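Local coordinates for protein methyltransferase 1 (Methanosarcina barkeri, PDB 2I2X) that catalyses the transfer of the methyl group of methanol to the cob(I)amide carried by its corrinoid partner protein MtaC, the first step of methanogenesis from methanol, at residues Ser162-Gly167 with Lys267-Glu272; Glu170-Ala175 with Ala223-Phe228; Tyr186-Leu191 with Asp217-Gln222; Ala257-Ala262 with Tyr390-Asn395. One frame throughout, in Å; residues are numbered along the deposited sequence.

Contact 1: Ser162-Gly167 with Lys267-Glu272. With ZN (zinc ion), chain Q; K (potassium ion), chain S.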
loop_
_atom_site.group_PDB
_atom_site.type_symbol
_atom_site.label_atom_id
_atom_site.label_comp_id
_atom_site.label_asym_id
_atom_site.label_seq_id
_atom_site.Cartn_x
_atom_site.Cartn_y
_atom_site.Cartn_z
ATOM N N SER A 162 23.882 3.290 -7.782
ATOM C CA SER A 162 23.220 2.461 -8.767
ATOM C C SER A 162 22.753 3.348 -9.908
ATOM O O SER A 162 22.751 4.586 -9.783
ATOM C CB SER A 162 21.980 1.831 -8.143
ATOM O OG SER A 162 22.271 0.632 -7.451
ATOM N N VAL A 163 22.337 2.712 -11.003
ATOM C CA VAL A 163 21.675 3.389 -12.115
ATOM C C VAL A 163 20.853 2.322 -12.793
ATOM O O VAL A 163 21.182 1.151 -12.699
ATOM C CB VAL A 163 22.689 4.000 -13.166
ATOM C CG1 VAL A 163 23.746 3.009 -13.567
ATOM C CG2 VAL A 163 21.952 4.482 -14.429
ATOM N N GLU A 164 19.791 2.726 -13.465
ATOM C CA GLU A 164 19.097 1.841 -14.390
ATOM C C GLU A 164 19.512 2.254 -15.800
ATOM O O GLU A 164 18.913 3.158 -16.377
ATOM C CB GLU A 164 17.590 2.011 -14.257
ATOM C CG GLU A 164 17.172 2.299 -12.863
ATOM C CD GLU A 164 15.853 1.659 -12.505
ATOM O OE1 GLU A 164 15.190 1.087 -13.380
ATOM O OE2 GLU A 164 15.452 1.731 -11.329
ATOM N N SER A 165 20.540 1.621 -16.343
ATOM C CA SER A 165 21.144 2.135 -17.580
ATOM C C SER A 165 20.444 1.703 -18.879
ATOM O O SER A 165 19.748 0.698 -18.903
ATOM C CB SER A 165 22.653 1.905 -17.612
ATOM O OG SER A 165 22.998 0.544 -17.515
ATOM N N MET A 166 20.633 2.483 -19.941
ATOM C CA MET A 166 19.832 2.392 -21.144
ATOM C C MET A 166 20.526 1.712 -22.348
ATOM O O MET A 166 19.968 1.667 -23.460
ATOM C CB MET A 166 19.392 3.794 -21.563
ATOM C CG MET A 166 18.528 4.582 -20.593
ATOM S SD MET A 166 18.228 6.290 -21.230
ATOM C CE MET A 166 19.893 6.962 -21.425
ATOM N N GLY A 167 21.726 1.179 -22.155
ATOM C CA GLY A 167 22.399 0.478 -23.264
ATOM C C GLY A 167 21.496 -0.521 -23.985
ATOM O O GLY A 167 20.949 -1.436 -23.369
ATOM N N LYS A 267 20.140 -3.643 -7.802
ATOM C CA LYS A 267 18.834 -2.993 -7.805
ATOM C C LYS A 267 17.653 -3.911 -7.758
ATOM O O LYS A 267 17.601 -4.913 -8.445
ATOM C CB LYS A 267 18.682 -2.127 -9.053
ATOM C CG LYS A 267 19.341 -0.768 -8.909
ATOM C CD LYS A 267 18.382 0.181 -8.263
ATOM C CE LYS A 267 17.278 0.540 -9.226
ATOM N NZ LYS A 267 16.191 1.191 -8.475
ATOM N N ASP A 268 16.675 -3.476 -6.969
ATOM C CA ASP A 268 15.417 -4.172 -6.718
ATOM C C ASP A 268 14.682 -4.669 -7.958
ATOM O O ASP A 268 14.201 -5.798 -7.987
ATOM C CB ASP A 268 14.503 -3.269 -5.880
ATOM C CG ASP A 268 14.289 -1.903 -6.504
ATOM O OD1 ASP A 268 14.846 -1.630 -7.596
ATOM O OD2 ASP A 268 13.544 -1.096 -5.916
ATOM N N CYS A 269 14.580 -3.834 -8.977
ATOM C CA CYS A 269 13.819 -4.216 -10.167
ATOM C C CYS A 269 14.586 -5.181 -11.085
ATOM O O CYS A 269 14.070 -5.600 -12.144
ATOM C CB CYS A 269 13.339 -2.983 -10.940
ATOM S SG CYS A 269 14.657 -1.861 -11.464
ATOM N N GLY A 270 15.783 -5.554 -10.651
ATOM C CA GLY A 270 16.576 -6.601 -11.313
ATOM C C GLY A 270 16.065 -7.978 -10.924
ATOM O O GLY A 270 16.697 -8.697 -10.146
ATOM N N TYR A 271 14.918 -8.379 -11.462
ATOM C CA TYR A 271 14.435 -9.703 -11.167
ATOM C C TYR A 271 15.425 -10.791 -11.554
ATOM O O TYR A 271 15.411 -11.874 -10.961
ATOM C CB TYR A 271 13.136 -9.928 -11.887
ATOM C CG TYR A 271 11.932 -9.209 -11.297
ATOM C CD1 TYR A 271 11.670 -7.888 -11.617
ATOM C CD2 TYR A 271 11.022 -9.884 -10.474
ATOM C CE1 TYR A 271 10.551 -7.244 -11.137
ATOM C CE2 TYR A 271 9.905 -9.241 -9.970
ATOM C CZ TYR A 271 9.668 -7.913 -10.314
ATOM O OH TYR A 271 8.539 -7.237 -9.853
ATOM N N GLU A 272 16.258 -10.523 -12.568
ATOM C CA GLU A 272 17.285 -11.453 -12.973
ATOM C C GLU A 272 18.399 -11.586 -11.920
ATOM O O GLU A 272 19.295 -12.433 -12.066
ATOM C CB GLU A 272 17.881 -11.039 -14.331
ATOM C CG GLU A 272 18.749 -9.732 -14.352
ATOM C CD GLU A 272 17.924 -8.447 -14.383
ATOM O OE1 GLU A 272 18.534 -7.373 -14.654
ATOM O OE2 GLU A 272 16.683 -8.502 -14.121
HETATM ZN ZN ZN Q . 13.579 -0.101 -12.673
HETATM K K K S . 13.100 2.058 -10.843
#
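The backbones of S162, on strand 160-163, and K267 face each other with their CA atoms 7.1 Å apart, and from K267 the second segment folds through a type I turn that G270 closes by bonding back to the carbonyl of K267. The aliphatic part of K267 lies against S162, with CG 3.6 Å from the serine OG, whose own hydrogen-bond partner is the carbonyl of G216. Bends at chi2 and chi3 (-86° and -72°) then fold the lysine back so that it meets E164 at about a right angle. Its NZ makes a weak, charged hydrogen bond of 3.0 Å to E164 OE2; it is weakly bonded to D268 OD1 as well, and its main salt bridge is with E84. The site lies at the carboxyl ends of the parallel strands of a TIM barrel, where such enzymes carry their active centres. E164 divides its carboxylate between two metals: OE1 binds zinc at 2.1 Å, and OE2 binds potassium at 2.4 Å. C269 reaches the same zinc through SG at 2.4 Å, and its sulfur lies 3.6 Å from E164 OE1 as a fellow ligand. C220 is the third protein ligand of the zinc, whereas E86 and E313 share the potassium with E164.

Contact 2: Glu170-Ala175 with Ala223-Phe228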
loop_
_atom_site.group_PDB
_atom_site.type_symbol
_atom_site.label_atom_id
_atom_site.label_comp_id
_atom_site.label_asym_id
_atom_site.label_seq_id
_atom_site.Cartn_x
_atom_site.Cartn_y
_atom_site.Cartn_z
ATOM N N GLU A 170 17.126 1.281 -27.471
ATOM C CA GLU A 170 16.519 1.660 -28.753
ATOM C C GLU A 170 16.247 0.450 -29.658
ATOM O O GLU A 170 15.193 0.363 -30.286
ATOM C CB GLU A 170 17.358 2.748 -29.469
ATOM C CG GLU A 170 18.656 2.297 -30.226
ATOM C CD GLU A 170 19.757 1.675 -29.329
ATOM O OE1 GLU A 170 19.524 0.599 -28.725
ATOM O OE2 GLU A 170 20.873 2.235 -29.270
ATOM N N VAL A 171 17.181 -0.494 -29.712
ATOM C CA VAL A 171 16.965 -1.690 -30.517
ATOM C C VAL A 171 16.007 -2.667 -29.841
ATOM O O VAL A 171 15.221 -3.334 -30.527
ATOM C CB VAL A 171 18.291 -2.383 -30.932
ATOM C CG1 VAL A 171 18.001 -3.620 -31.779
ATOM C CG2 VAL A 171 19.156 -1.412 -31.706
ATOM N N PHE A 172 16.063 -2.742 -28.507
ATOM C CA PHE A 172 15.093 -3.529 -27.737
ATOM C C PHE A 172 13.649 -3.081 -27.994
ATOM O O PHE A 172 12.766 -3.919 -28.230
ATOM C CB PHE A 172 15.379 -3.503 -26.217
ATOM C CG PHE A 172 14.215 -3.999 -25.393
ATOM C CD1 PHE A 172 14.084 -5.355 -25.106
ATOM C CD2 PHE A 172 13.204 -3.122 -24.992
ATOM C CE1 PHE A 172 13.010 -5.835 -24.415
ATOM C CE2 PHE A 172 12.097 -3.596 -24.302
ATOM C CZ PHE A 172 12.008 -4.960 -24.008
ATOM N N ASP A 173 13.403 -1.773 -27.929
ATOM C CA ASP A 173 12.043 -1.237 -28.093
ATOM C C ASP A 173 11.433 -1.595 -29.433
ATOM O O ASP A 173 10.230 -1.889 -29.515
ATOM C CB ASP A 173 12.037 0.270 -27.944
ATOM C CG ASP A 173 12.126 0.721 -26.500
ATOM O OD1 ASP A 173 11.795 -0.054 -25.564
ATOM O OD2 ASP A 173 12.526 1.889 -26.306
ATOM N N TYR A 174 12.269 -1.528 -30.481
ATOM C CA TYR A 174 11.927 -2.001 -31.809
ATOM C C TYR A 174 11.696 -3.517 -31.825
ATOM O O TYR A 174 10.634 -3.962 -32.246
ATOM C CB TYR A 174 13.005 -1.570 -32.833
ATOM C CG TYR A 174 12.817 -2.141 -34.226
ATOM C CD1 TYR A 174 13.495 -3.302 -34.608
ATOM C CD2 TYR A 174 11.947 -1.531 -35.154
ATOM C CE1 TYR A 174 13.329 -3.847 -35.880
ATOM C CE2 TYR A 174 11.774 -2.061 -36.452
ATOM C CZ TYR A 174 12.475 -3.228 -36.805
ATOM O OH TYR A 174 12.352 -3.803 -38.066
ATOM N N ALA A 175 12.675 -4.300 -31.363
ATOM C CA ALA A 175 12.578 -5.771 -31.347
ATOM C C ALA A 175 11.393 -6.344 -30.546
ATOM O O ALA A 175 10.745 -7.299 -31.000
ATOM C CB ALA A 175 13.873 -6.374 -30.851
ATOM N N ALA A 223 14.398 -5.933 -20.055
ATOM C CA ALA A 223 13.619 -6.990 -19.412
ATOM C C ALA A 223 12.293 -6.545 -18.662
ATOM O O ALA A 223 11.241 -7.176 -18.892
ATOM C CB ALA A 223 14.502 -7.876 -18.534
ATOM N N ASN A 224 12.308 -5.479 -17.841
ATOM C CA ASN A 224 11.040 -5.102 -17.190
ATOM C C ASN A 224 10.009 -4.573 -18.185
ATOM O O ASN A 224 8.813 -4.865 -18.039
ATOM C CB ASN A 224 11.167 -4.213 -15.912
ATOM C CG ASN A 224 11.889 -4.942 -14.727
ATOM O OD1 ASN A 224 11.900 -6.207 -14.629
ATOM N ND2 ASN A 224 12.514 -4.134 -13.829
ATOM N N THR A 225 10.467 -3.830 -19.204
ATOM C CA THR A 225 9.580 -3.376 -20.271
ATOM C C THR A 225 8.897 -4.583 -20.927
ATOM O O THR A 225 7.673 -4.590 -21.134
ATOM C CB THR A 225 10.264 -2.475 -21.345
ATOM O OG1 THR A 225 10.819 -1.286 -20.748
ATOM C CG2 THR A 225 9.221 -2.037 -22.420
ATOM N N ALA A 226 9.669 -5.621 -21.206
ATOM C CA ALA A 226 9.063 -6.813 -21.777
ATOM C C ALA A 226 8.005 -7.393 -20.824
ATOM O O ALA A 226 6.929 -7.800 -21.257
ATOM C CB ALA A 226 10.120 -7.832 -22.126
ATOM N N MET A 227 8.294 -7.413 -19.526
ATOM C CA MET A 227 7.378 -7.983 -18.543
ATOM C C MET A 227 6.107 -7.151 -18.402
ATOM O O MET A 227 5.014 -7.694 -18.254
ATOM C CB MET A 227 8.070 -8.104 -17.177
ATOM C CG MET A 227 7.146 -8.582 -16.046
ATOM S SD MET A 227 8.008 -8.911 -14.499
ATOM C CE MET A 227 8.068 -7.263 -13.822
ATOM N N PHE A 228 6.249 -5.832 -18.463
ATOM C CA PHE A 228 5.109 -4.975 -18.247
ATOM C C PHE A 228 4.156 -5.009 -19.431
ATOM O O PHE A 228 2.943 -5.079 -19.250
ATOM C CB PHE A 228 5.531 -3.545 -17.879
ATOM C CG PHE A 228 4.414 -2.738 -17.300
ATOM C CD1 PHE A 228 3.503 -2.064 -18.133
ATOM C CD2 PHE A 228 4.216 -2.685 -15.910
ATOM C CE1 PHE A 228 2.432 -1.318 -17.581
ATOM C CE2 PHE A 228 3.149 -1.939 -15.362
ATOM C CZ PHE A 228 2.260 -1.267 -16.197
HETATM O O HOH W 1 12.365 0.382 -22.769
#
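F172 reaches T225 and A226 because its CG stands anti to the backbone N (chi1 165°), which carries the ring off helix 169-176 toward helix 220-230; T225 CB already faces the phenylalanine, and a chi1 of -59° sets CG2 beside the ring, with OG1 anti to the carbonyl carbon and kept for polar partners. The far end of the ring does the touching. CE2 lies 3.7 Å from T225 CB, an oblique approach, and 3.8 Å from T225 CG2, which sits at the ring edge close to its plane. CZ points at the backbone of the second helix, 3.7 Å from A226 N, and at the methyl CB of A226, 3.9 Å away; both of these atoms also lie at the edge of the ring. Beside this apolar contact a water joins the two helices: it donates to D173 OD1 at 2.9 Å and accepts from T225 OG1 at 3.0 Å. D173, T225 and F228 all belong to the pocket of the corrinoid cofactor, and D173 OD2 makes a weak hydrogen bond to it, so the water-linked pair lies within the cofactor's surroundings. Around the contact, I138 of a neighbouring chain, probably the corrinoid protein MtaC, packs on T225, L184 and S187 of helix 181-210 pack on F172, and A246 of helix 240-259 backs A226.

Contact 3: Tyr186-Leu191 with Asp217-Gln222. With ZN (zinc ion), chain Q.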
loop_
_atom_site.group_PDB
_atom_site.type_symbol
_atom_site.label_atom_id
_atom_site.label_comp_id
_atom_site.label_asym_id
_atom_site.label_seq_id
_atom_site.Cartn_x
_atom_site.Cartn_y
_atom_site.Cartn_z
ATOM N N TYR A 186 20.606 -9.279 -29.287
ATOM C CA TYR A 186 21.585 -8.289 -29.641
ATOM C C TYR A 186 21.486 -7.080 -28.721
ATOM O O TYR A 186 22.498 -6.661 -28.135
ATOM C CB TYR A 186 21.430 -7.912 -31.123
ATOM C CG TYR A 186 22.368 -6.858 -31.635
ATOM C CD1 TYR A 186 23.748 -7.078 -31.695
ATOM C CD2 TYR A 186 21.873 -5.643 -32.141
ATOM C CE1 TYR A 186 24.626 -6.100 -32.239
ATOM C CE2 TYR A 186 22.742 -4.654 -32.674
ATOM C CZ TYR A 186 24.099 -4.904 -32.716
ATOM O OH TYR A 186 24.926 -3.939 -33.210
ATOM N N SER A 187 20.283 -6.516 -28.604
ATOM C CA SER A 187 20.051 -5.341 -27.745
ATOM C C SER A 187 20.458 -5.546 -26.311
ATOM O O SER A 187 21.201 -4.743 -25.749
ATOM C CB SER A 187 18.587 -4.868 -27.788
ATOM O OG SER A 187 17.708 -5.943 -27.594
ATOM N N ILE A 188 20.010 -6.644 -25.731
ATOM C CA ILE A 188 20.248 -6.872 -24.312
ATOM C C ILE A 188 21.617 -7.512 -24.084
ATOM O O ILE A 188 22.472 -6.987 -23.361
ATOM C CB ILE A 188 19.119 -7.782 -23.671
ATOM C CG1 ILE A 188 17.715 -7.222 -23.968
ATOM C CG2 ILE A 188 19.375 -7.990 -22.209
ATOM C CD1 ILE A 188 16.587 -8.180 -23.613
ATOM N N GLY A 189 21.806 -8.673 -24.687
ATOM C CA GLY A 189 23.054 -9.422 -24.522
ATOM C C GLY A 189 24.288 -8.704 -25.055
ATOM O O GLY A 189 25.299 -8.659 -24.383
ATOM N N CYS A 190 24.210 -8.110 -26.239
ATOM C CA CYS A 190 25.425 -7.543 -26.824
ATOM C C CYS A 190 25.593 -6.057 -26.537
ATOM O O CYS A 190 26.523 -5.652 -25.819
ATOM C CB CYS A 190 25.503 -7.872 -28.317
ATOM S SG CYS A 190 25.341 -9.682 -28.600
ATOM N N LEU A 191 24.681 -5.244 -27.074
ATOM C CA LEU A 191 24.820 -3.819 -26.898
ATOM C C LEU A 191 24.803 -3.531 -25.412
ATOM O O LEU A 191 25.732 -2.886 -24.896
ATOM C CB LEU A 191 23.730 -3.058 -27.615
ATOM C CG LEU A 191 23.562 -3.258 -29.120
ATOM C CD1 LEU A 191 22.415 -2.373 -29.609
ATOM C CD2 LEU A 191 24.856 -2.968 -29.917
ATOM N N ASP A 217 23.295 -2.544 -11.176
ATOM C CA ASP A 217 22.402 -2.010 -12.229
ATOM C C ASP A 217 21.165 -2.922 -12.316
ATOM O O ASP A 217 20.931 -3.735 -11.426
ATOM C CB ASP A 217 23.174 -2.087 -13.561
ATOM C CG ASP A 217 22.739 -1.050 -14.581
ATOM O OD1 ASP A 217 21.557 -1.004 -14.970
ATOM O OD2 ASP A 217 23.618 -0.299 -15.043
ATOM N N THR A 218 20.398 -2.815 -13.393
ATOM C CA THR A 218 19.163 -3.600 -13.592
ATOM C C THR A 218 18.828 -3.479 -15.021
ATOM O O THR A 218 18.823 -2.358 -15.564
ATOM C CB THR A 218 17.891 -2.847 -13.127
ATOM O OG1 THR A 218 18.049 -2.349 -11.829
ATOM C CG2 THR A 218 16.699 -3.699 -13.166
ATOM N N ASP A 219 18.387 -4.585 -15.592
ATOM C CA ASP A 219 17.860 -4.502 -16.926
ATOM C C ASP A 219 16.452 -3.945 -17.070
ATOM O O ASP A 219 15.728 -4.357 -17.997
ATOM C CB ASP A 219 17.933 -5.816 -17.639
ATOM C CG ASP A 219 18.055 -5.628 -19.119
ATOM O OD1 ASP A 219 18.813 -4.708 -19.536
ATOM O OD2 ASP A 219 17.385 -6.381 -19.859
ATOM N N CYS A 220 16.072 -3.020 -16.186
ATOM C CA CYS A 220 14.729 -2.444 -16.177
ATOM C C CYS A 220 14.264 -1.947 -17.540
ATOM O O CYS A 220 13.138 -2.204 -17.959
ATOM C CB CYS A 220 14.659 -1.271 -15.226
ATOM S SG CYS A 220 12.939 -1.029 -14.593
ATOM N N ALA A 221 15.164 -1.249 -18.230
ATOM C CA ALA A 221 14.856 -0.598 -19.494
ATOM C C ALA A 221 14.539 -1.595 -20.605
ATOM O O ALA A 221 13.994 -1.204 -21.633
ATOM C CB ALA A 221 15.981 0.356 -19.895
ATOM N N GLN A 222 14.840 -2.872 -20.391
ATOM C CA GLN A 222 14.615 -3.904 -21.417
ATOM C C GLN A 222 13.793 -5.043 -20.841
ATOM O O GLN A 222 12.608 -5.104 -21.104
ATOM C CB GLN A 222 15.944 -4.425 -22.038
ATOM C CG GLN A 222 16.796 -3.347 -22.772
ATOM C CD GLN A 222 18.258 -3.780 -22.982
ATOM O OE1 GLN A 222 18.871 -4.383 -22.105
ATOM N NE2 GLN A 222 18.804 -3.471 -24.147
HETATM ZN ZN ZN Q . 13.579 -0.101 -12.673
#
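I188 and Q222 run antiparallel alongside one another, with I188 CG1 and Q222 CG each anti to the carbonyl carbon of its own residue. In Q222 this position (chi1 -61°) is followed by an extended chain, chi2 162°, which lays the amide along the helix turn at 187-188. NE2 gives a weak hydrogen bond to the carbonyl O of S187, 3.2 Å long with an angle of 147° at the hydrogen, and passes 3.9 Å from S187 CB. This weak bond and the contact of OE1 with I188 CG1, at 3.6 Å, help to place the amide. CG1 and CD1 of I188 lie along the glutamine, and CG2 touches both Q222 OE1 and D219 OD2, the latter at 3.5 Å, where the isoleucine and the aspartate cross at about a right angle. D219 OD2 accepts a hydrogen bond from A223 N, and OD1 forms a salt bridge with R253, which holds the carboxylate from helix 240-259. Here the loop after the barrel strand 213-216 turns into helix 220-230, packed against the long helix 181-210 that precedes that strand in the chain. C220, the residue after D219, places SG anti to its backbone N, where it binds zinc at 2.2 Å; E164 and C269 complete the protein ligands. Helix 181-210 widens to a pi-type turn at this point, where Y186 O accepts from both C190 N and L191 N.

Contact 4: Ala257-Ala262 with Tyr390-Asn395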
loop_
_atom_site.group_PDB
_atom_site.type_symbol
_atom_site.label_atom_id
_atom_site.label_comp_id
_atom_site.label_asym_id
_atom_site.label_seq_id
_atom_site.Cartn_x
_atom_site.Cartn_y
_atom_site.Cartn_z
ATOM N N ALA A 257 28.104 -5.472 -14.523
ATOM C CA ALA A 257 28.351 -4.547 -13.422
ATOM C C ALA A 257 29.332 -5.131 -12.386
ATOM O O ALA A 257 30.268 -4.453 -11.930
ATOM C CB ALA A 257 27.035 -4.170 -12.773
ATOM N N TYR A 258 29.121 -6.400 -12.047
ATOM C CA TYR A 258 29.896 -7.074 -10.999
ATOM C C TYR A 258 31.280 -7.453 -11.536
ATOM O O TYR A 258 32.308 -7.232 -10.876
ATOM C CB TYR A 258 29.076 -8.258 -10.416
ATOM C CG TYR A 258 27.703 -7.729 -10.024
ATOM C CD1 TYR A 258 27.524 -6.965 -8.847
ATOM C CD2 TYR A 258 26.628 -7.849 -10.897
ATOM C CE1 TYR A 258 26.288 -6.393 -8.544
ATOM C CE2 TYR A 258 25.416 -7.285 -10.607
ATOM C CZ TYR A 258 25.241 -6.565 -9.433
ATOM O OH TYR A 258 23.991 -6.024 -9.183
ATOM N N GLU A 259 31.298 -7.970 -12.765
ATOM C CA GLU A 259 32.547 -8.233 -13.473
ATOM C C GLU A 259 33.390 -6.977 -13.466
ATOM O O GLU A 259 34.592 -7.039 -13.283
ATOM C CB GLU A 259 32.254 -8.724 -14.897
ATOM C CG GLU A 259 31.833 -10.179 -14.882
ATOM C CD GLU A 259 31.305 -10.712 -16.193
ATOM O OE1 GLU A 259 30.856 -9.914 -17.053
ATOM O OE2 GLU A 259 31.318 -11.959 -16.349
ATOM N N ALA A 260 32.736 -5.825 -13.604
ATOM C CA ALA A 260 33.450 -4.577 -13.784
ATOM C C ALA A 260 33.612 -3.822 -12.496
ATOM O O ALA A 260 33.934 -2.640 -12.502
ATOM C CB ALA A 260 32.754 -3.701 -14.832
ATOM N N GLY A 261 33.343 -4.475 -11.381
ATOM C CA GLY A 261 33.714 -3.871 -10.119
ATOM C C GLY A 261 32.645 -3.611 -9.094
ATOM O O GLY A 261 32.999 -3.282 -7.971
ATOM N N ALA A 262 31.361 -3.749 -9.437
ATOM C CA ALA A 262 30.305 -3.614 -8.417
ATOM C C ALA A 262 30.336 -4.833 -7.508
ATOM O O ALA A 262 30.856 -5.852 -7.900
ATOM C CB ALA A 262 28.895 -3.422 -9.045
ATOM N N TYR A 390 28.339 -12.591 -26.164
ATOM C CA TYR A 390 27.245 -13.027 -27.025
ATOM C C TYR A 390 26.872 -14.464 -26.707
ATOM O O TYR A 390 25.716 -14.784 -26.423
ATOM C CB TYR A 390 27.669 -12.926 -28.483
ATOM C CG TYR A 390 26.891 -13.779 -29.462
ATOM C CD1 TYR A 390 25.588 -13.462 -29.798
ATOM C CD2 TYR A 390 27.476 -14.884 -30.070
ATOM C CE1 TYR A 390 24.869 -14.214 -30.693
ATOM C CE2 TYR A 390 26.759 -15.665 -31.000
ATOM C CZ TYR A 390 25.448 -15.307 -31.310
ATOM O OH TYR A 390 24.702 -16.035 -32.225
ATOM N N LEU A 391 27.863 -15.338 -26.773
ATOM C CA LEU A 391 27.626 -16.747 -26.625
ATOM C C LEU A 391 27.057 -17.101 -25.253
ATOM O O LEU A 391 26.197 -17.974 -25.164
ATOM C CB LEU A 391 28.906 -17.536 -26.936
ATOM C CG LEU A 391 28.795 -19.070 -27.017
ATOM C CD1 LEU A 391 27.665 -19.533 -27.932
ATOM C CD2 LEU A 391 30.137 -19.702 -27.408
ATOM N N ARG A 392 27.544 -16.464 -24.190
ATOM C CA ARG A 392 26.971 -16.713 -22.851
ATOM C C ARG A 392 25.496 -16.318 -22.777
ATOM O O ARG A 392 24.686 -17.024 -22.181
ATOM C CB ARG A 392 27.797 -16.074 -21.717
ATOM C CG ARG A 392 27.669 -14.580 -21.536
ATOM C CD ARG A 392 28.842 -14.056 -20.660
ATOM N NE ARG A 392 28.600 -12.692 -20.199
ATOM C CZ ARG A 392 29.235 -12.097 -19.191
ATOM N NH1 ARG A 392 30.205 -12.707 -18.524
ATOM N NH2 ARG A 392 28.887 -10.874 -18.845
ATOM N N ALA A 393 25.157 -15.205 -23.415
ATOM C CA ALA A 393 23.788 -14.736 -23.491
ATOM C C ALA A 393 22.906 -15.674 -24.313
ATOM O O ALA A 393 21.744 -15.982 -23.929
ATOM C CB ALA A 393 23.736 -13.313 -24.040
ATOM N N LYS A 394 23.431 -16.132 -25.447
ATOM C CA LYS A 394 22.680 -17.098 -26.247
ATOM C C LYS A 394 22.444 -18.384 -25.441
ATOM O O LYS A 394 21.341 -18.934 -25.496
ATOM C CB LYS A 394 23.381 -17.379 -27.565
ATOM C CG LYS A 394 22.633 -18.291 -28.530
ATOM C CD LYS A 394 23.114 -18.064 -29.984
ATOM C CE LYS A 394 24.491 -18.748 -30.311
ATOM N NZ LYS A 394 24.496 -20.249 -30.111
ATOM N N ASN A 395 23.454 -18.843 -24.685
ATOM C CA ASN A 395 23.317 -20.061 -23.887
ATOM C C ASN A 395 22.133 -19.908 -22.905
ATOM O O ASN A 395 21.309 -20.812 -22.757
ATOM C CB ASN A 395 24.607 -20.377 -23.108
ATOM C CG ASN A 395 25.803 -20.788 -24.028
ATOM O OD1 ASN A 395 25.640 -21.055 -25.223
ATOM N ND2 ASN A 395 26.994 -20.838 -23.444
#
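E259 OE2 has two donors, R392 NH1 at 2.6 Å across the contact and the backbone N of Y6 near the start of the chain. The bond from R392 is nearly straight, with an angle of 161° at the hydrogen, and it uses the syn lone pair of OE2. A second bond runs beside it from R392 NH2 to E259 OE1, 2.8 Å long, meeting this oxygen on its syn side but somewhat out of the carboxylate plane. The result is an end-on, bidentate salt bridge: each terminal nitrogen takes one oxygen, and both oxygens lie close to the guanidinium plane. Carboxylate and guanidinium planes are only 26° apart, so the paired bonds restrict rotation of both groups. The side chains approach from opposite directions and span a wide gap between the backbones, the CA atoms of E259 and R392 being 13.8 Å apart. R392 covers its share with a chain extended from CG to NE, and E259 is likewise extended beyond CG. The pair is buried, and weak bonds from R392 to the carbonyls of G386 and P252 add to its polar surroundings. The bridge ties helix 389-409 to the last turn of helix 240-259, away from the metal and corrinoid sites. That turn ends in a Schellman motif: A262 N bonds to the carbonyl of A257 and G261 N to that of Y258, with G261 at positive phi as the C-prime residue.

Contacts 1 and 3 share the zinc ion, and their centres lie 9 Å apart; two probable hydrogen bonds, S165 OG to D217 OD2 at 2.7 Å and D219 N to E272 OE1 at 2.9 Å, join their segments. Contact 2 lies 9 Å from contact 3, centre to centre, on the same helix 220-230, and extends the site from the zinc toward the corrinoid. It also meets contact 1 where N224 ND2 lies 2.7 Å from C269 O, probably hydrogen-bonded. Contact 4 stands apart from the metals but packs on contact 3, A393 CB lying 4.0 Å from G189 CA; its centre is about 14 Å from that of contact 1.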